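PDB 3QLD: mandelate racemase/muconate lactonizing protein from Alicyclobacillus acidocaldarius LAA1, which is of unknown specific function but belongs to the mandelate racemase/muconate lactonizing family of the enolase superfamily, with a TIM-barrel-type domain. Local coordinates for residues 165-170 / 190-195; 141-146 / 321-326. All coordinates share one frame; numbering follows the deposited sequence.

Overall arrangement
Following the chain from the N terminus, after the N-terminal sheet and helices it enters strand 137-144, the first strand of the barrel sheet. The end of this strand, with the two residues after it, forms 141-146, the earlier half of interaction 2. After helix 150-162 the chain enters strand 167-171. It runs through helix 178-187 and returns as strand 192-196, and interaction 1 closes this short loop by pairing 165-170 with 190-195. The chain then goes through the next barrel strands, as far as 293-296, and helix 303-313 to 321-326, which closes the long loop of interaction 2. Interaction 1 is therefore nested inside interaction 2. Their centres are about 9 Å apart. Strands 137-144 and 167-171 are neighbours in one sheet, and the two contacts meet through a salt bridge.

Interaction 1 (165-170 / 190-195); sequences FRRVKL and DLAIAA
The guanidinium of Arg167 and the ring of Phe165 are the flat groups, and both find their partners outside the paired strands. Arg167 makes a cation-pi contact with Trp295, while its NH1 bonds Gln218. Phe165 meets Phe342 edge-to-face and also packs on Val140 and Ala160. Between the strands, three backbone bonds hold a parallel register. Val168 N donates to Ala192 O at 3.0 Å, nearly along the C=O axis. Ala194 N reaches Val168 O at 2.8 Å, in the carbonyl plane and almost straight (168°). Leu170 N bonds Ala194 O at 2.9 Å from above that carbonyl's plane. Water 1 extends the link, donating to Arg166 O and accepting from Ala192 N. Arg167 CG, anti to its backbone N, lies 3.9 Å from Ala192 CB. On the other face Val168 CG2 meets Leu191 CD2 at 4.0 Å, the side chains crossing at about a right angle. Leu170 CG rests 4.2 Å from Ile193 CG2. Helix 178-187 lies over Leu170 and Ile193 on this face. Strand 167-171, this helix and strand 192-196 form a beta-alpha-beta unit, the repeating element of a TIM-type barrel.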
# COMPACT_ATOMS: atom_id res chain seq x y z
N PHE A 165 -13.15 30.74 12.31
CA PHE A 165 -12.24 29.56 12.22
C PHE A 165 -11.00 29.92 13.00
O PHE A 165 -10.50 31.03 12.86
CB PHE A 165 -11.81 29.33 10.78
CG PHE A 165 -12.86 28.71 9.92
CD1 PHE A 165 -13.08 27.32 9.96
CD2 PHE A 165 -13.62 29.50 9.06
CE1 PHE A 165 -14.09 26.75 9.16
CE2 PHE A 165 -14.61 28.92 8.24
CZ PHE A 165 -14.83 27.51 8.30
N ARG A 166 -10.49 28.97 13.76
CA ARG A 166 -9.48 29.25 14.77
C ARG A 166 -8.06 28.97 14.24
O ARG A 166 -7.05 29.14 14.95
CB ARG A 166 -9.78 28.46 16.04
CG ARG A 166 -11.13 28.93 16.71
CD ARG A 166 -11.08 30.43 17.17
NE ARG A 166 -12.12 30.66 18.19
CZ ARG A 166 -12.22 29.96 19.33
NH1 ARG A 166 -11.34 29.01 19.60
NH2 ARG A 166 -13.19 30.20 20.21
N ARG A 167 -7.99 28.54 12.98
CA ARG A 167 -6.69 28.32 12.30
C ARG A 167 -6.90 28.59 10.86
O ARG A 167 -7.98 28.26 10.32
CB ARG A 167 -6.22 26.89 12.49
CG ARG A 167 -4.73 26.65 12.11
CD ARG A 167 -4.21 25.23 12.40
NE ARG A 167 -4.97 24.23 11.63
CZ ARG A 167 -5.09 22.96 12.03
NH1 ARG A 167 -4.44 22.55 13.11
NH2 ARG A 167 -5.79 22.08 11.33
N VAL A 168 -5.89 29.12 10.19
CA VAL A 168 -5.92 28.97 8.74
C VAL A 168 -4.74 28.10 8.27
O VAL A 168 -3.62 28.25 8.81
CB VAL A 168 -5.89 30.33 7.94
CG1 VAL A 168 -7.21 31.12 8.17
CG2 VAL A 168 -4.63 31.17 8.24
N LYS A 169 -4.98 27.27 7.24
CA LYS A 169 -3.87 26.46 6.64
C LYS A 169 -3.74 26.87 5.19
O LYS A 169 -4.67 26.69 4.36
CB LYS A 169 -4.12 24.95 6.79
CG LYS A 169 -2.99 24.02 6.19
CD LYS A 169 -3.13 22.59 6.67
CE LYS A 169 -4.53 21.99 6.41
NZ LYS A 169 -4.52 20.52 6.05
N LEU A 170 -2.62 27.47 4.87
CA LEU A 170 -2.36 27.98 3.58
C LEU A 170 -1.64 26.95 2.68
O LEU A 170 -0.60 26.40 3.07
CB LEU A 170 -1.40 29.15 3.71
CG LEU A 170 -1.82 30.25 4.68
CD1 LEU A 170 -0.91 31.41 4.32
CD2 LEU A 170 -3.29 30.61 4.35
N ASP A 190 -1.80 37.15 15.86
CA ASP A 190 -2.04 36.10 16.86
C ASP A 190 -2.78 34.87 16.34
O ASP A 190 -3.12 33.97 17.13
CB ASP A 190 -2.77 36.68 18.09
CG ASP A 190 -1.97 37.80 18.74
OD1 ASP A 190 -0.88 37.47 19.27
OD2 ASP A 190 -2.38 39.00 18.66
N LEU A 191 -3.05 34.85 15.04
CA LEU A 191 -3.79 33.74 14.45
C LEU A 191 -2.92 32.49 14.29
O LEU A 191 -1.78 32.59 13.84
CB LEU A 191 -4.28 34.16 13.08
CG LEU A 191 -5.04 33.18 12.21
CD1 LEU A 191 -6.35 32.80 12.90
CD2 LEU A 191 -5.28 33.94 11.03
N ALA A 192 -3.44 31.31 14.69
CA ALA A 192 -2.71 30.06 14.37
C ALA A 192 -2.71 29.94 12.82
O ALA A 192 -3.79 29.91 12.19
CB ALA A 192 -3.40 28.87 15.07
N ILE A 193 -1.52 29.95 12.20
CA ILE A 193 -1.36 29.75 10.74
C ILE A 193 -0.57 28.44 10.52
O ILE A 193 0.50 28.26 11.13
CB ILE A 193 -0.55 30.90 10.12
CG1 ILE A 193 -1.16 32.31 10.44
CG2 ILE A 193 -0.33 30.74 8.62
CD1 ILE A 193 -0.37 33.43 9.81
N ALA A 194 -1.08 27.55 9.66
CA ALA A 194 -0.27 26.37 9.23
C ALA A 194 -0.08 26.42 7.73
O ALA A 194 -0.68 27.29 7.00
CB ALA A 194 -0.90 25.02 9.70
N ALA A 195 0.81 25.57 7.20
CA ALA A 195 1.03 25.60 5.76
C ALA A 195 1.01 24.16 5.21
O ALA A 195 1.44 23.23 5.89
CB ALA A 195 2.34 26.29 5.36
O HOH W 1 -5.87 31.38 16.19

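Interaction 2 (141-146 / 321-326); sequences SATLGM and ATDLGP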
# COMPACT_ATOMS: atom_id res chain seq x y z
N SER A 141 -10.24 24.43 11.78
CA SER A 141 -9.40 25.22 10.85
C SER A 141 -10.01 25.42 9.47
O SER A 141 -10.79 24.60 9.04
CB SER A 141 -8.04 24.45 10.68
OG SER A 141 -7.12 25.09 9.76
N ALA A 142 -9.57 26.43 8.74
CA ALA A 142 -9.92 26.60 7.35
C ALA A 142 -8.72 26.49 6.39
O ALA A 142 -7.69 27.17 6.56
CB ALA A 142 -10.66 28.00 7.13
N THR A 143 -8.85 25.65 5.35
CA THR A 143 -7.81 25.53 4.32
C THR A 143 -8.05 26.50 3.18
O THR A 143 -9.16 26.58 2.64
CB THR A 143 -7.79 24.10 3.76
OG1 THR A 143 -7.72 23.21 4.88
CG2 THR A 143 -6.58 23.89 2.81
N LEU A 144 -7.03 27.28 2.85
CA LEU A 144 -7.13 28.28 1.79
C LEU A 144 -6.21 27.90 0.64
O LEU A 144 -4.99 27.62 0.86
CB LEU A 144 -6.80 29.69 2.30
CG LEU A 144 -7.40 30.24 3.61
CD1 LEU A 144 -6.98 31.64 3.75
CD2 LEU A 144 -8.94 30.13 3.66
N GLY A 145 -6.78 27.86 -0.58
CA GLY A 145 -6.02 27.46 -1.78
C GLY A 145 -5.00 28.51 -2.13
O GLY A 145 -5.09 29.63 -1.64
N MSE A 146 -4.02 28.21 -2.98
CA MSE A 146 -3.12 29.30 -3.36
C MSE A 146 -3.60 30.07 -4.60
O MSE A 146 -4.19 29.48 -5.52
CB MSE A 146 -1.66 28.84 -3.53
CG MSE A 146 -1.38 27.83 -4.59
SE MSE A 146 0.46 27.10 -4.33
CE MSE A 146 0.96 26.79 -6.21
N ALA A 321 -6.37 22.26 16.22
CA ALA A 321 -7.66 22.37 15.57
C ALA A 321 -7.79 21.28 14.53
O ALA A 321 -6.77 20.86 13.92
CB ALA A 321 -7.76 23.73 14.86
N THR A 322 -9.04 20.88 14.32
CA THR A 322 -9.42 19.94 13.25
C THR A 322 -9.71 20.61 11.92
O THR A 322 -10.09 21.80 11.86
CB THR A 322 -10.56 18.96 13.71
OG1 THR A 322 -10.83 18.00 12.66
CG2 THR A 322 -11.89 19.75 14.07
N ASP A 323 -9.42 19.91 10.81
CA ASP A 323 -9.87 20.36 9.52
C ASP A 323 -11.37 20.00 9.26
O ASP A 323 -11.87 20.30 8.21
CB ASP A 323 -9.03 19.72 8.38
CG ASP A 323 -7.68 20.45 8.13
OD1 ASP A 323 -7.37 21.48 8.79
OD2 ASP A 323 -6.92 19.96 7.25
N LEU A 324 -12.02 19.27 10.17
CA LEU A 324 -13.38 18.74 9.92
C LEU A 324 -14.32 19.86 10.29
O LEU A 324 -14.43 20.17 11.46
CB LEU A 324 -13.66 17.54 10.83
CG LEU A 324 -12.84 16.26 10.53
CD1 LEU A 324 -13.04 15.23 11.60
CD2 LEU A 324 -13.27 15.68 9.17
N GLY A 325 -14.93 20.49 9.29
CA GLY A 325 -15.77 21.65 9.46
C GLY A 325 -17.23 21.30 9.25
O GLY A 325 -17.59 20.14 9.11
N PRO A 326 -18.09 22.31 9.26
CA PRO A 326 -19.54 22.00 9.14
C PRO A 326 -19.92 21.36 7.81
O PRO A 326 -19.32 21.70 6.76
CB PRO A 326 -20.19 23.38 9.26
CG PRO A 326 -19.19 24.22 10.03
CD PRO A 326 -17.85 23.75 9.40
O HOH W 2 -7.64 23.65 7.55
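One short backbone bond joins the segments: Ser141 N donates to Thr322 O at 2.6 Å, almost straight (170°) and nearly along the C=O axis. Ala321 CB lies beside this bond, 4.0 Å from Ser141 N. Ser141 CB leaves the backbone toward 321-326 and comes to 3.6 Å from Asp323 OD1. Its OG is anti to the backbone N (chi1 178°) and binds water 2. The same water is held by Thr143 OG1 at 2.7 Å and donates to Asp323 OD1 at 2.5 Å. Three side chains thus grip one water, two from the strand and one from the loop. Thr143 OG1 is anti to its carbonyl carbon, and its side chain crosses that of Asp323 at about a right angle. Strand 137-144 is the first of the parallel strands in the barrel sheet, and 321-326 belongs to the loop between helix 303-313 and strand 347-349. The contact therefore brings a late loop against the start of the barrel. Thr322 CB points away from 141-146. Its OG1 accepts from Leu324 N at 3.0 Å, an ST turn, and also bonds Val296 O. The carboxylate of Asp323 is shared between two cations: OD1 forms a salt bridge with Arg167 NH2 and OD2 with Lys169 NZ. These two positive charges probably favour the ionised form of the acid. A weak hydrogen bond from Arg167 NE reaches Ser141 OG.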